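Local coordinates for pectate lyase 47 (Bacillus sp. TS-47, PDB 1VBL), which is a thermostable pectate lyase of polysaccharide lyase family 1 that cleaves pectate by elimination and carries a bound calcium ion, at residues Ile61-Thr66 with Thr134-Val139; Tyr171-Asp176 with Arg223-His228; Ile243-Phe248 with Thr273-Tyr278; Val289-Val294 with Gly318-Ile323. All coordinates share one frame; numbering follows the deposited sequence.

Contact 1 of 4, residues Ile61-Thr66 with Thr134-Val139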
loop_
_atom_site.group_PDB
_atom_site.type_symbol
_atom_site.label_atom_id
_atom_site.label_comp_id
_atom_site.label_asym_id
_atom_site.label_seq_id
_atom_site.Cartn_x
_atom_site.Cartn_y
_atom_site.Cartn_z
ATOM N N ILE A 61 9.767 -17.958 -5.170
ATOM C CA ILE A 61 10.439 -17.152 -6.168
ATOM C C ILE A 61 11.363 -16.134 -5.517
ATOM O O ILE A 61 10.909 -15.214 -4.837
ATOM C CB ILE A 61 9.407 -16.426 -7.048
ATOM C CG1 ILE A 61 8.507 -17.465 -7.729
ATOM C CG2 ILE A 61 10.116 -15.552 -8.070
ATOM C CD1 ILE A 61 7.387 -16.881 -8.553
ATOM N N TYR A 62 12.663 -16.318 -5.726
ATOM C CA TYR A 62 13.670 -15.425 -5.174
ATOM C C TYR A 62 13.999 -14.338 -6.178
ATOM O O TYR A 62 14.354 -14.625 -7.322
ATOM C CB TYR A 62 14.943 -16.202 -4.830
ATOM C CG TYR A 62 14.792 -17.102 -3.626
ATOM C CD1 TYR A 62 14.655 -16.564 -2.346
ATOM C CD2 TYR A 62 14.780 -18.490 -3.765
ATOM C CE1 TYR A 62 14.512 -17.385 -1.232
ATOM C CE2 TYR A 62 14.637 -19.322 -2.655
ATOM C CZ TYR A 62 14.503 -18.763 -1.393
ATOM O OH TYR A 62 14.362 -19.578 -0.291
ATOM N N VAL A 63 13.871 -13.090 -5.745
ATOM C CA VAL A 63 14.162 -11.948 -6.596
ATOM C C VAL A 63 15.595 -11.492 -6.355
ATOM O O VAL A 63 15.937 -11.037 -5.259
ATOM C CB VAL A 63 13.207 -10.770 -6.297
ATOM C CG1 VAL A 63 13.585 -9.561 -7.143
ATOM C CG2 VAL A 63 11.770 -11.186 -6.576
ATOM N N LYS A 64 16.438 -11.626 -7.376
ATOM C CA LYS A 64 17.829 -11.210 -7.249
ATOM C C LYS A 64 18.113 -9.957 -8.060
ATOM O O LYS A 64 17.869 -9.919 -9.264
ATOM C CB LYS A 64 18.778 -12.324 -7.699
ATOM C CG LYS A 64 20.244 -11.945 -7.525
ATOM C CD LYS A 64 21.185 -13.059 -7.929
ATOM C CE LYS A 64 22.639 -12.649 -7.713
ATOM N NZ LYS A 64 23.595 -13.736 -8.077
ATOM N N GLY A 65 18.630 -8.931 -7.391
ATOM C CA GLY A 65 18.948 -7.692 -8.073
ATOM C C GLY A 65 17.724 -6.835 -8.319
ATOM O O GLY A 65 16.705 -6.995 -7.655
ATOM N N THR A 66 17.824 -5.924 -9.281
ATOM C CA THR A 66 16.722 -5.033 -9.611
ATOM C C THR A 66 15.922 -5.555 -10.796
ATOM O O THR A 66 16.483 -5.873 -11.849
ATOM C CB THR A 66 17.240 -3.619 -9.948
ATOM O OG1 THR A 66 17.879 -3.061 -8.796
ATOM C CG2 THR A 66 16.095 -2.710 -10.373
ATOM N N THR A 134 2.138 -18.839 -2.942
ATOM C CA THR A 134 3.344 -18.279 -3.515
ATOM C C THR A 134 4.129 -17.472 -2.493
ATOM O O THR A 134 3.553 -16.766 -1.666
ATOM C CB THR A 134 3.010 -17.336 -4.699
ATOM O OG1 THR A 134 2.176 -18.020 -5.643
ATOM C CG2 THR A 134 4.292 -16.875 -5.394
ATOM N N SER A 135 5.447 -17.604 -2.546
ATOM C CA SER A 135 6.330 -16.838 -1.683
ATOM C C SER A 135 7.294 -16.131 -2.625
ATOM O O SER A 135 8.022 -16.779 -3.374
ATOM C CB SER A 135 7.121 -17.740 -0.724
ATOM O OG SER A 135 6.317 -18.195 0.353
ATOM N N ILE A 136 7.262 -14.803 -2.617
ATOM C CA ILE A 136 8.168 -14.015 -3.442
ATOM C C ILE A 136 9.095 -13.376 -2.422
ATOM O O ILE A 136 8.672 -12.548 -1.606
ATOM C CB ILE A 136 7.413 -12.944 -4.259
ATOM C CG1 ILE A 136 6.374 -13.629 -5.155
ATOM C CG2 ILE A 136 8.400 -12.149 -5.111
ATOM C CD1 ILE A 136 5.576 -12.687 -6.042
ATOM N N ILE A 137 10.357 -13.788 -2.470
ATOM C CA ILE A 137 11.363 -13.344 -1.513
ATOM C C ILE A 137 12.587 -12.709 -2.153
ATOM O O ILE A 137 13.217 -13.304 -3.027
ATOM C CB ILE A 137 11.852 -14.548 -0.670
ATOM C CG1 ILE A 137 10.654 -15.295 -0.074
ATOM C CG2 ILE A 137 12.819 -14.080 0.402
ATOM C CD1 ILE A 137 9.771 -14.464 0.826
ATOM N N GLY A 138 12.934 -11.510 -1.697
ATOM C CA GLY A 138 14.095 -10.833 -2.236
ATOM C C GLY A 138 15.383 -11.437 -1.708
ATOM O O GLY A 138 15.443 -11.908 -0.567
ATOM N N VAL A 139 16.419 -11.432 -2.541
ATOM C CA VAL A 139 17.716 -11.969 -2.151
ATOM C C VAL A 139 18.622 -10.876 -1.594
ATOM O O VAL A 139 18.751 -9.802 -2.180
ATOM C CB VAL A 139 18.437 -12.628 -3.357
ATOM C CG1 VAL A 139 19.846 -13.049 -2.959
ATOM C CG2 VAL A 139 17.642 -13.825 -3.850
HETATM O O HOH W 1 19.311 -9.233 -4.634
#
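V139 CG2 and I137 O both approach the phenol ring of Y62 obliquely, while the side chains of Y62 and I137 lie side by side, with CD1 3.8 Å from I137 CB and CE1 close to both CB and CG2 of that isoleucine. CG of Y62 stands anti to its carbonyl carbon (chi1 -72°); at the ring's root Y62 CB meets V139 CG2 at 3.7 Å. The hydroxyl is held beyond the contact by G4 N and E2. An alanine here would keep CB on V139 but remove the ring, so a gap would probably open beside I137 CB and CG2, and G4 N and E2 would lose their hydroxyl partner. On the face that bears I61, V63 and I136, V63 CG2 touches I136 CG2 at 3.8 Å. Between the faces runs regular parallel pairing: I61 N gives to S135 O, I137 N to I61 O, V63 N to I137 O and V139 N to V63 O, each 2.8 Å. Past the last of these a water joins G65 N (2.9 Å) to V139 O (2.6 Å). Strands 59-63 and 134-138 thus run side by side in the parallel beta-helix, flanked by strand 32-35 beyond the first and strand 156-161 beyond the second.

Contact 2 of 4, residues Tyr171-Asp176 with Arg223-His228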
loop_
_atom_site.group_PDB
_atom_site.type_symbol
_atom_site.label_atom_id
_atom_site.label_comp_id
_atom_site.label_asym_id
_atom_site.label_seq_id
_atom_site.Cartn_x
_atom_site.Cartn_y
_atom_site.Cartn_z
ATOM N N TYR A 171 1.748 6.159 -16.570
ATOM C CA TYR A 171 2.030 7.114 -17.647
ATOM C C TYR A 171 0.795 7.805 -18.211
ATOM O O TYR A 171 0.907 8.805 -18.931
ATOM C CB TYR A 171 2.756 6.426 -18.807
ATOM C CG TYR A 171 4.144 5.912 -18.496
ATOM C CD1 TYR A 171 4.975 6.577 -17.595
ATOM C CD2 TYR A 171 4.651 4.797 -19.157
ATOM C CE1 TYR A 171 6.282 6.144 -17.367
ATOM C CE2 TYR A 171 5.954 4.358 -18.939
ATOM C CZ TYR A 171 6.764 5.035 -18.046
ATOM O OH TYR A 171 8.054 4.612 -17.842
ATOM N N PHE A 172 -0.380 7.277 -17.895
ATOM C CA PHE A 172 -1.614 7.850 -18.412
ATOM C C PHE A 172 -2.661 8.036 -17.325
ATOM O O PHE A 172 -3.726 7.424 -17.362
ATOM C CB PHE A 172 -2.148 6.957 -19.530
ATOM C CG PHE A 172 -1.122 6.656 -20.585
ATOM C CD1 PHE A 172 -0.801 7.606 -21.551
ATOM C CD2 PHE A 172 -0.419 5.456 -20.562
ATOM C CE1 PHE A 172 0.211 7.366 -22.480
ATOM C CE2 PHE A 172 0.595 5.207 -21.486
ATOM C CZ PHE A 172 0.911 6.166 -22.446
ATOM N N PRO A 173 -2.365 8.897 -16.339
ATOM C CA PRO A 173 -3.282 9.172 -15.232
ATOM C C PRO A 173 -4.597 9.719 -15.761
ATOM O O PRO A 173 -4.630 10.418 -16.773
ATOM C CB PRO A 173 -2.541 10.229 -14.413
ATOM C CG PRO A 173 -1.107 9.994 -14.742
ATOM C CD PRO A 173 -1.150 9.720 -16.222
ATOM N N GLU A 174 -5.674 9.402 -15.059
ATOM C CA GLU A 174 -6.998 9.869 -15.424
ATOM C C GLU A 174 -7.251 11.224 -14.769
ATOM O O GLU A 174 -6.926 11.426 -13.600
ATOM C CB GLU A 174 -8.038 8.862 -14.937
ATOM C CG GLU A 174 -9.459 9.377 -14.899
ATOM C CD GLU A 174 -10.362 8.480 -14.073
ATOM O OE1 GLU A 174 -10.577 7.317 -14.471
ATOM O OE2 GLU A 174 -10.849 8.936 -13.017
ATOM N N TRP A 175 -7.811 12.162 -15.524
ATOM C CA TRP A 175 -8.132 13.466 -14.959
ATOM C C TRP A 175 -9.592 13.429 -14.535
ATOM O O TRP A 175 -10.459 13.042 -15.316
ATOM C CB TRP A 175 -7.935 14.591 -15.979
ATOM C CG TRP A 175 -8.570 15.889 -15.541
ATOM C CD1 TRP A 175 -9.637 16.522 -16.121
ATOM C CD2 TRP A 175 -8.198 16.689 -14.411
ATOM N NE1 TRP A 175 -9.953 17.664 -15.420
ATOM C CE2 TRP A 175 -9.086 17.790 -14.366
ATOM C CE3 TRP A 175 -7.203 16.581 -13.431
ATOM C CZ2 TRP A 175 -9.005 18.776 -13.377
ATOM C CZ3 TRP A 175 -7.124 17.564 -12.446
ATOM C CH2 TRP A 175 -8.022 18.646 -12.429
ATOM N N ASP A 176 -9.860 13.811 -13.291
ATOM C CA ASP A 176 -11.228 13.835 -12.785
ATOM C C ASP A 176 -11.505 15.245 -12.281
ATOM O O ASP A 176 -11.073 15.616 -11.193
ATOM C CB ASP A 176 -11.401 12.844 -11.634
ATOM C CG ASP A 176 -12.834 12.775 -11.141
ATOM O OD1 ASP A 176 -13.628 13.677 -11.485
ATOM O OD2 ASP A 176 -13.168 11.824 -10.404
ATOM N N ARG A 223 -2.934 21.227 -10.909
ATOM C CA ARG A 223 -2.983 20.166 -9.907
ATOM C C ARG A 223 -1.744 19.280 -10.026
ATOM O O ARG A 223 -1.207 19.091 -11.117
ATOM C CB ARG A 223 -4.235 19.298 -10.098
ATOM C CG ARG A 223 -5.551 20.060 -10.155
ATOM C CD ARG A 223 -5.735 20.937 -8.933
ATOM N NE ARG A 223 -5.665 20.172 -7.695
ATOM C CZ ARG A 223 -5.059 20.604 -6.593
ATOM N NH1 ARG A 223 -4.471 21.794 -6.585
ATOM N NH2 ARG A 223 -5.038 19.849 -5.503
ATOM N N PRO A 224 -1.265 18.733 -8.899
ATOM C CA PRO A 224 -0.083 17.871 -8.977
ATOM C C PRO A 224 -0.363 16.671 -9.880
ATOM O O PRO A 224 -1.424 16.054 -9.796
ATOM C CB PRO A 224 0.160 17.478 -7.517
ATOM C CG PRO A 224 -1.208 17.569 -6.901
ATOM C CD PRO A 224 -1.766 18.826 -7.517
ATOM N N PHE A 225 0.589 16.360 -10.753
ATOM C CA PHE A 225 0.442 15.248 -11.684
ATOM C C PHE A 225 0.716 13.945 -10.937
ATOM O O PHE A 225 1.825 13.409 -10.975
ATOM C CB PHE A 225 1.418 15.424 -12.849
ATOM C CG PHE A 225 1.064 14.623 -14.064
ATOM C CD1 PHE A 225 -0.228 14.664 -14.590
ATOM C CD2 PHE A 225 2.021 13.842 -14.700
ATOM C CE1 PHE A 225 -0.558 13.935 -15.732
ATOM C CE2 PHE A 225 1.700 13.111 -15.841
ATOM C CZ PHE A 225 0.406 13.160 -16.357
ATOM N N GLN A 226 -0.314 13.450 -10.259
ATOM C CA GLN A 226 -0.225 12.233 -9.461
ATOM C C GLN A 226 -0.174 10.950 -10.286
ATOM O O GLN A 226 -1.203 10.371 -10.638
ATOM C CB GLN A 226 -1.394 12.204 -8.466
ATOM C CG GLN A 226 -1.370 13.407 -7.527
ATOM C CD GLN A 226 -2.560 13.488 -6.588
ATOM O OE1 GLN A 226 -2.607 14.360 -5.719
ATOM N NE2 GLN A 226 -3.527 12.590 -6.755
ATOM N N GLN A 227 1.044 10.514 -10.582
ATOM C CA GLN A 227 1.265 9.306 -11.364
ATOM C C GLN A 227 1.409 8.065 -10.488
ATOM O O GLN A 227 1.547 6.948 -10.994
ATOM C CB GLN A 227 2.506 9.478 -12.239
ATOM C CG GLN A 227 2.316 10.492 -13.358
ATOM C CD GLN A 227 3.524 10.574 -14.268
ATOM O OE1 GLN A 227 4.487 11.286 -13.982
ATOM N NE2 GLN A 227 3.484 9.827 -15.362
ATOM N N HIS A 228 1.390 8.264 -9.173
ATOM C CA HIS A 228 1.486 7.149 -8.235
ATOM C C HIS A 228 0.115 6.907 -7.635
ATOM O O HIS A 228 -0.761 7.769 -7.695
ATOM C CB HIS A 228 2.422 7.469 -7.061
ATOM C CG HIS A 228 3.850 7.677 -7.449
ATOM N ND1 HIS A 228 4.465 8.907 -7.377
ATOM C CD2 HIS A 228 4.793 6.806 -7.875
ATOM C CE1 HIS A 228 5.730 8.784 -7.743
ATOM N NE2 HIS A 228 5.953 7.520 -8.049
#
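Q227 NE2 lies 3.8 Å from Y171 CA and near the plane of the Y171 phenol ring, 4.2 Å from its edge atom CD1; a hydrogen bond to the carbonyl O of D170 holds the amide N there. The backbones of Q227 and D170 are bonded as well, so the two segments are tied together just before Y171, while the rest of the contact is carbon on carbon. At its middle sits P173. Its CG meets Q227 CG at 3.7 Å, and its CD meets F225 CZ at 3.8 Å, with the side chains of P173 and F225 crossing at about a right angle. F225 is the centre of an inverse gamma turn, closed by a weak bond from Q226 N to P224 O, and its ring extends from that bend to the proline. Further along, R223 CG comes in at the edge of the W175 indole, 3.6 Å from CH2. Bends at chi2 (-55°) and chi3 (-57°) turn the guanidinium away from the indole, where NH2 makes a salt bridge with E184 and NE a hydrogen bond to G183 O. The two pieces belong to loop excursions of the kind that project from the parallel beta-helix of pectate lyases; each includes a short antiparallel hairpin strand. The side chain of Q226, in the second, is about 11 Å from the calcium ion, near the site but not a ligand of it.

Contact 3 of 4, residues Ile243-Phe248 with Thr273-Tyr278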
loop_
_atom_site.group_PDB
_atom_site.type_symbol
_atom_site.label_atom_id
_atom_site.label_comp_id
_atom_site.label_asym_id
_atom_site.label_seq_id
_atom_site.Cartn_x
_atom_site.Cartn_y
_atom_site.Cartn_z
ATOM N N ILE A 243 0.664 -7.172 7.849
ATOM C CA ILE A 243 1.629 -6.237 7.269
ATOM C C ILE A 243 2.598 -5.905 8.396
ATOM O O ILE A 243 2.259 -5.159 9.321
ATOM C CB ILE A 243 0.909 -4.957 6.794
ATOM C CG1 ILE A 243 -0.116 -5.321 5.714
ATOM C CG2 ILE A 243 1.919 -3.938 6.283
ATOM C CD1 ILE A 243 -0.984 -4.162 5.281
ATOM N N SER A 244 3.810 -6.448 8.316
ATOM C CA SER A 244 4.770 -6.245 9.388
ATOM C C SER A 244 6.197 -5.900 8.991
ATOM O O SER A 244 6.703 -6.343 7.962
ATOM C CB SER A 244 4.802 -7.497 10.258
ATOM O OG SER A 244 5.107 -8.635 9.469
ATOM N N TYR A 245 6.843 -5.109 9.842
ATOM C CA TYR A 245 8.227 -4.717 9.634
ATOM C C TYR A 245 8.568 -4.183 8.246
ATOM O O TYR A 245 9.630 -4.487 7.703
ATOM C CB TYR A 245 9.131 -5.900 9.967
ATOM C CG TYR A 245 9.200 -6.190 11.450
ATOM C CD1 TYR A 245 10.044 -5.456 12.276
ATOM C CD2 TYR A 245 8.411 -7.183 12.028
ATOM C CE1 TYR A 245 10.106 -5.704 13.646
ATOM C CE2 TYR A 245 8.463 -7.441 13.403
ATOM C CZ TYR A 245 9.315 -6.694 14.201
ATOM O OH TYR A 245 9.390 -6.927 15.556
ATOM N N ASN A 246 7.668 -3.381 7.684
ATOM C CA ASN A 246 7.893 -2.780 6.372
ATOM C C ASN A 246 8.221 -1.309 6.555
ATOM O O ASN A 246 7.898 -0.707 7.580
ATOM C CB ASN A 246 6.634 -2.867 5.501
ATOM C CG ASN A 246 6.224 -4.287 5.210
ATOM O OD1 ASN A 246 6.874 -4.989 4.429
ATOM N ND2 ASN A 246 5.139 -4.728 5.839
ATOM N N VAL A 247 8.874 -0.733 5.556
ATOM C CA VAL A 247 9.180 0.684 5.581
ATOM C C VAL A 247 8.323 1.299 4.478
ATOM O O VAL A 247 8.278 0.778 3.366
ATOM C CB VAL A 247 10.667 0.974 5.257
ATOM C CG1 VAL A 247 10.855 2.472 5.017
ATOM C CG2 VAL A 247 11.559 0.524 6.408
ATOM N N PHE A 248 7.617 2.375 4.808
ATOM C CA PHE A 248 6.798 3.097 3.843
ATOM C C PHE A 248 7.322 4.522 3.925
ATOM O O PHE A 248 7.167 5.190 4.945
ATOM C CB PHE A 248 5.317 3.072 4.230
ATOM C CG PHE A 248 4.725 1.698 4.275
ATOM C CD1 PHE A 248 4.703 0.975 5.464
ATOM C CD2 PHE A 248 4.199 1.117 3.125
ATOM C CE1 PHE A 248 4.162 -0.313 5.509
ATOM C CE2 PHE A 248 3.657 -0.168 3.157
ATOM C CZ PHE A 248 3.639 -0.885 4.350
ATOM N N THR A 273 -3.764 -6.772 10.164
ATOM C CA THR A 273 -2.905 -6.419 11.288
ATOM C C THR A 273 -1.683 -5.737 10.698
ATOM O O THR A 273 -1.071 -6.253 9.759
ATOM C CB THR A 273 -2.410 -7.654 12.067
ATOM O OG1 THR A 273 -3.520 -8.327 12.662
ATOM C CG2 THR A 273 -1.433 -7.235 13.164
ATOM N N LEU A 274 -1.344 -4.573 11.240
ATOM C CA LEU A 274 -0.177 -3.828 10.792
ATOM C C LEU A 274 0.659 -3.536 12.023
ATOM O O LEU A 274 0.210 -2.837 12.937
ATOM C CB LEU A 274 -0.577 -2.505 10.139
ATOM C CG LEU A 274 -1.543 -2.562 8.956
ATOM C CD1 LEU A 274 -2.972 -2.512 9.471
ATOM C CD2 LEU A 274 -1.281 -1.381 8.021
ATOM N N HIS A 275 1.869 -4.076 12.064
ATOM C CA HIS A 275 2.717 -3.831 13.210
ATOM C C HIS A 275 4.188 -3.693 12.861
ATOM O O HIS A 275 4.675 -4.262 11.878
ATOM C CB HIS A 275 2.492 -4.920 14.279
ATOM C CG HIS A 275 2.992 -6.283 13.903
ATOM N ND1 HIS A 275 4.303 -6.670 14.081
ATOM C CD2 HIS A 275 2.347 -7.365 13.408
ATOM C CE1 HIS A 275 4.443 -7.931 13.716
ATOM N NE2 HIS A 275 3.270 -8.378 13.304
ATOM N N HIS A 276 4.877 -2.894 13.668
ATOM C CA HIS A 276 6.300 -2.631 13.503
ATOM C C HIS A 276 6.694 -2.076 12.144
ATOM O O HIS A 276 7.796 -2.330 11.655
ATOM C CB HIS A 276 7.104 -3.894 13.805
ATOM C CG HIS A 276 7.012 -4.327 15.234
ATOM N ND1 HIS A 276 6.063 -5.220 15.683
ATOM C CD2 HIS A 276 7.723 -3.954 16.324
ATOM C CE1 HIS A 276 6.193 -5.379 16.988
ATOM N NE2 HIS A 276 7.193 -4.622 17.401
ATOM N N ASN A 277 5.794 -1.313 11.537
ATOM C CA ASN A 277 6.091 -0.716 10.249
ATOM C C ASN A 277 6.662 0.665 10.515
ATOM O O ASN A 277 6.341 1.305 11.517
ATOM C CB ASN A 277 4.826 -0.621 9.390
ATOM C CG ASN A 277 4.281 -1.988 9.019
ATOM O OD1 ASN A 277 4.909 -2.737 8.267
ATOM N ND2 ASN A 277 3.116 -2.325 9.556
ATOM N N TYR A 278 7.520 1.106 9.610
ATOM C CA TYR A 278 8.172 2.400 9.718
ATOM C C TYR A 278 7.584 3.327 8.653
ATOM O O TYR A 278 7.854 3.156 7.463
ATOM C CB TYR A 278 9.672 2.200 9.487
ATOM C CG TYR A 278 10.591 3.365 9.803
ATOM C CD1 TYR A 278 11.973 3.195 9.742
ATOM C CD2 TYR A 278 10.096 4.628 10.142
ATOM C CE1 TYR A 278 12.846 4.240 10.009
ATOM C CE2 TYR A 278 10.970 5.695 10.413
ATOM C CZ TYR A 278 12.347 5.485 10.341
ATOM O OH TYR A 278 13.237 6.503 10.600
#
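Hydrogen bonding centres on N277 and N246, whose amides lie nearly coplanar. N277 OD1 accepts from N246 N at 2.9 Å and from N246 ND2 at 3.1 Å, the two donors arriving from opposite faces of its plane. N277 ND2 gives to I243 O at 3.0 Å from well above the carbonyl plane, and H275 N also gives to that oxygen. Backbone bonds continue the parallel pairing on each side of the bend, among them F248 N to Y278 O. CH-pi contacts form a second group. H276 CB sits over the centre of the Y245 ring, 3.5 Å from its centroid, and the two rings are near parallel but slid apart. S244 CB packs over the H275 face, which chi1 of 69° brings round between the backbone N and carbonyl carbon; H275 ND1 and H276 ND1 are hydrogen-bonded at 2.8 Å, with either as donor, while H275 NE2 bonds to D12. Apolar contact is lighter: I243 CD1 on L274 CD2 at 3.9 Å. Positive phi at Y245 and H276, each just before an asparagine, fits the T2 turn of pectate lyase beta-helices. N246 OD1 accepts from N205 N and N299 OD1 from N277 N, consistent with side-chain amides satisfying turn N-H groups that strand pairing does not use.

Contact 4 of 4, residues Val289-Val294 with Gly318-Ile323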
loop_
_atom_site.group_PDB
_atom_site.type_symbol
_atom_site.label_atom_id
_atom_site.label_comp_id
_atom_site.label_asym_id
_atom_site.label_seq_id
_atom_site.Cartn_x
_atom_site.Cartn_y
_atom_site.Cartn_z
ATOM N N VAL A 289 -9.115 3.082 6.903
ATOM C CA VAL A 289 -9.931 1.877 7.034
ATOM C C VAL A 289 -11.447 1.991 6.932
ATOM O O VAL A 289 -12.041 2.948 7.418
ATOM C CB VAL A 289 -9.639 1.196 8.390
ATOM C CG1 VAL A 289 -10.417 -0.105 8.501
ATOM C CG2 VAL A 289 -8.143 0.965 8.547
ATOM N N ARG A 290 -12.049 0.979 6.311
ATOM C CA ARG A 290 -13.494 0.858 6.186
ATOM C C ARG A 290 -13.822 -0.601 6.557
ATOM O O ARG A 290 -13.118 -1.513 6.135
ATOM C CB ARG A 290 -13.971 1.084 4.741
ATOM C CG ARG A 290 -13.839 2.511 4.171
ATOM C CD ARG A 290 -14.388 2.532 2.732
ATOM N NE ARG A 290 -14.580 3.871 2.165
ATOM C CZ ARG A 290 -13.724 4.488 1.348
ATOM N NH1 ARG A 290 -12.593 3.900 0.983
ATOM N NH2 ARG A 290 -14.009 5.700 0.882
ATOM N N PHE A 291 -14.786 -1.005 7.436
ATOM C CA PHE A 291 -15.437 -2.281 7.773
ATOM C C PHE A 291 -14.747 -3.328 8.615
ATOM O O PHE A 291 -15.414 -3.988 9.398
ATOM C CB PHE A 291 -15.882 -2.984 6.493
ATOM C CG PHE A 291 -16.772 -2.149 5.640
ATOM C CD1 PHE A 291 -18.106 -1.948 5.983
ATOM C CD2 PHE A 291 -16.257 -1.509 4.528
ATOM C CE1 PHE A 291 -18.906 -1.117 5.222
ATOM C CE2 PHE A 291 -17.041 -0.681 3.764
ATOM C CZ PHE A 291 -18.370 -0.478 4.108
ATOM N N GLY A 292 -13.216 -3.119 8.376
ATOM C CA GLY A 292 -12.446 -4.108 9.093
ATOM C C GLY A 292 -11.972 -3.919 10.509
ATOM O O GLY A 292 -11.781 -2.804 10.987
ATOM N N GLN A 293 -11.799 -5.058 11.168
ATOM C CA GLN A 293 -11.259 -5.109 12.510
ATOM C C GLN A 293 -9.774 -5.100 12.176
ATOM O O GLN A 293 -9.188 -6.125 11.819
ATOM C CB GLN A 293 -11.673 -6.403 13.203
ATOM C CG GLN A 293 -13.134 -6.359 13.641
ATOM C CD GLN A 293 -13.594 -7.611 14.364
ATOM O OE1 GLN A 293 -14.643 -7.606 15.011
ATOM N NE2 GLN A 293 -12.827 -8.686 14.256
ATOM N N VAL A 294 -9.194 -3.907 12.244
ATOM C CA VAL A 294 -7.794 -3.709 11.920
ATOM C C VAL A 294 -6.988 -3.425 13.182
ATOM O O VAL A 294 -7.276 -2.481 13.921
ATOM C CB VAL A 294 -7.636 -2.540 10.922
ATOM C CG1 VAL A 294 -6.164 -2.313 10.621
ATOM C CG2 VAL A 294 -8.398 -2.853 9.626
ATOM N N GLY A 318 -12.809 5.187 8.617
ATOM C CA GLY A 318 -13.872 5.161 7.631
ATOM C C GLY A 318 -15.115 4.451 8.124
ATOM O O GLY A 318 -15.168 3.977 9.260
ATOM N N VAL A 319 -16.114 4.362 7.253
ATOM C CA VAL A 319 -17.376 3.732 7.605
ATOM C C VAL A 319 -17.248 2.319 8.151
ATOM O O VAL A 319 -16.565 1.469 7.577
ATOM C CB VAL A 319 -18.347 3.715 6.404
ATOM C CG1 VAL A 319 -18.707 5.145 6.012
ATOM C CG2 VAL A 319 -17.718 2.973 5.228
ATOM N N PHE A 320 -17.912 2.097 9.279
ATOM C CA PHE A 320 -17.947 0.812 9.959
ATOM C C PHE A 320 -16.590 0.223 10.312
ATOM O O PHE A 320 -16.478 -0.981 10.527
ATOM C CB PHE A 320 -18.734 -0.200 9.123
ATOM C CG PHE A 320 -20.091 0.286 8.706
ATOM C CD1 PHE A 320 -20.300 0.784 7.424
ATOM C CD2 PHE A 320 -21.151 0.283 9.606
ATOM C CE1 PHE A 320 -21.546 1.272 7.042
ATOM C CE2 PHE A 320 -22.406 0.769 9.234
ATOM C CZ PHE A 320 -22.603 1.266 7.950
ATOM N N SER A 321 -15.562 1.060 10.377
ATOM C CA SER A 321 -14.234 0.561 10.706
ATOM C C SER A 321 -14.151 0.184 12.181
ATOM O O SER A 321 -14.874 0.729 13.019
ATOM C CB SER A 321 -13.174 1.615 10.374
ATOM O OG SER A 321 -13.484 2.857 10.984
ATOM N N GLN A 322 -13.278 -0.765 12.493
ATOM C CA GLN A 322 -13.094 -1.198 13.868
ATOM C C GLN A 322 -11.601 -1.237 14.161
ATOM O O GLN A 322 -11.014 -2.298 14.392
ATOM C CB GLN A 322 -13.726 -2.573 14.089
ATOM C CG GLN A 322 -15.245 -2.585 13.945
ATOM C CD GLN A 322 -15.855 -3.931 14.293
ATOM O OE1 GLN A 322 -15.747 -4.400 15.427
ATOM N NE2 GLN A 322 -16.497 -4.560 13.315
ATOM N N ILE A 323 -10.987 -0.063 14.138
ATOM C CA ILE A 323 -9.561 0.050 14.402
ATOM C C ILE A 323 -9.256 -0.158 15.884
ATOM O O ILE A 323 -9.958 0.357 16.751
ATOM C CB ILE A 323 -9.035 1.440 13.981
ATOM C CG1 ILE A 323 -9.149 1.592 12.462
ATOM C CG2 ILE A 323 -7.591 1.623 14.452
ATOM C CD1 ILE A 323 -8.968 3.018 11.968
#
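Turn packs on turn here: V289-G292 and the type II turn G318-S321 are bends that link one face of the parallel beta-helix to the next, in successive coils. F291 is a main contributor. CG is anti to its carbonyl carbon (chi1 -56°), and the ring comes back over the neighbouring turn, one face centred on V319 O, CZ 3.7 Å from V319 CG2. Its CE1 meets F320 CD1 at 3.2 Å, a tight approach of two rims with neither ring over the other. An alanine here would probably open a gap beside V319 and leave the F320 ring freer to turn. F291 N also reaches V319 O, though weakly. The second turn is braced from within, because G318 O accepts from both S321 N (3.1 Å) and S321 OG (2.7 Å). Past the bends, along the chain, Q322 N gives to G292 O at 2.9 Å and V294 N to Q322 O at 3.2 Å, while Q293 CG lies against the Q322 amide. V289 CB rests on I323 CD1 at 4.1 Å. Around this, V289 also packs on I257 of strand 253-257, R290 leads out to a salt bridge with D261, and I323 is backbone-bonded to Y353 of strand 351-361.

Contacts 1, 3 and 4 each join neighbouring strands or turns along the parallel beta-helix, whereas contact 2 belongs to the loops beside it. Contacts 3 and 4 touch: L274 CD1 packs on V294 CG1 at 3.4 Å, and their centres are about 18 Å apart. Contact 1 lies further along, its centre about 19 Å from that of contact 3 and about 32 Å from that of contact 4, across the middle of the chain. Contacts 2, 3 and 4 each come near the calcium held by D190, D229 and D233 without supplying a ligand: the side chains of Q226, F248 and R290 stand about 11, 12 and 10 Å from the ion. Contact 1 is remote from that site.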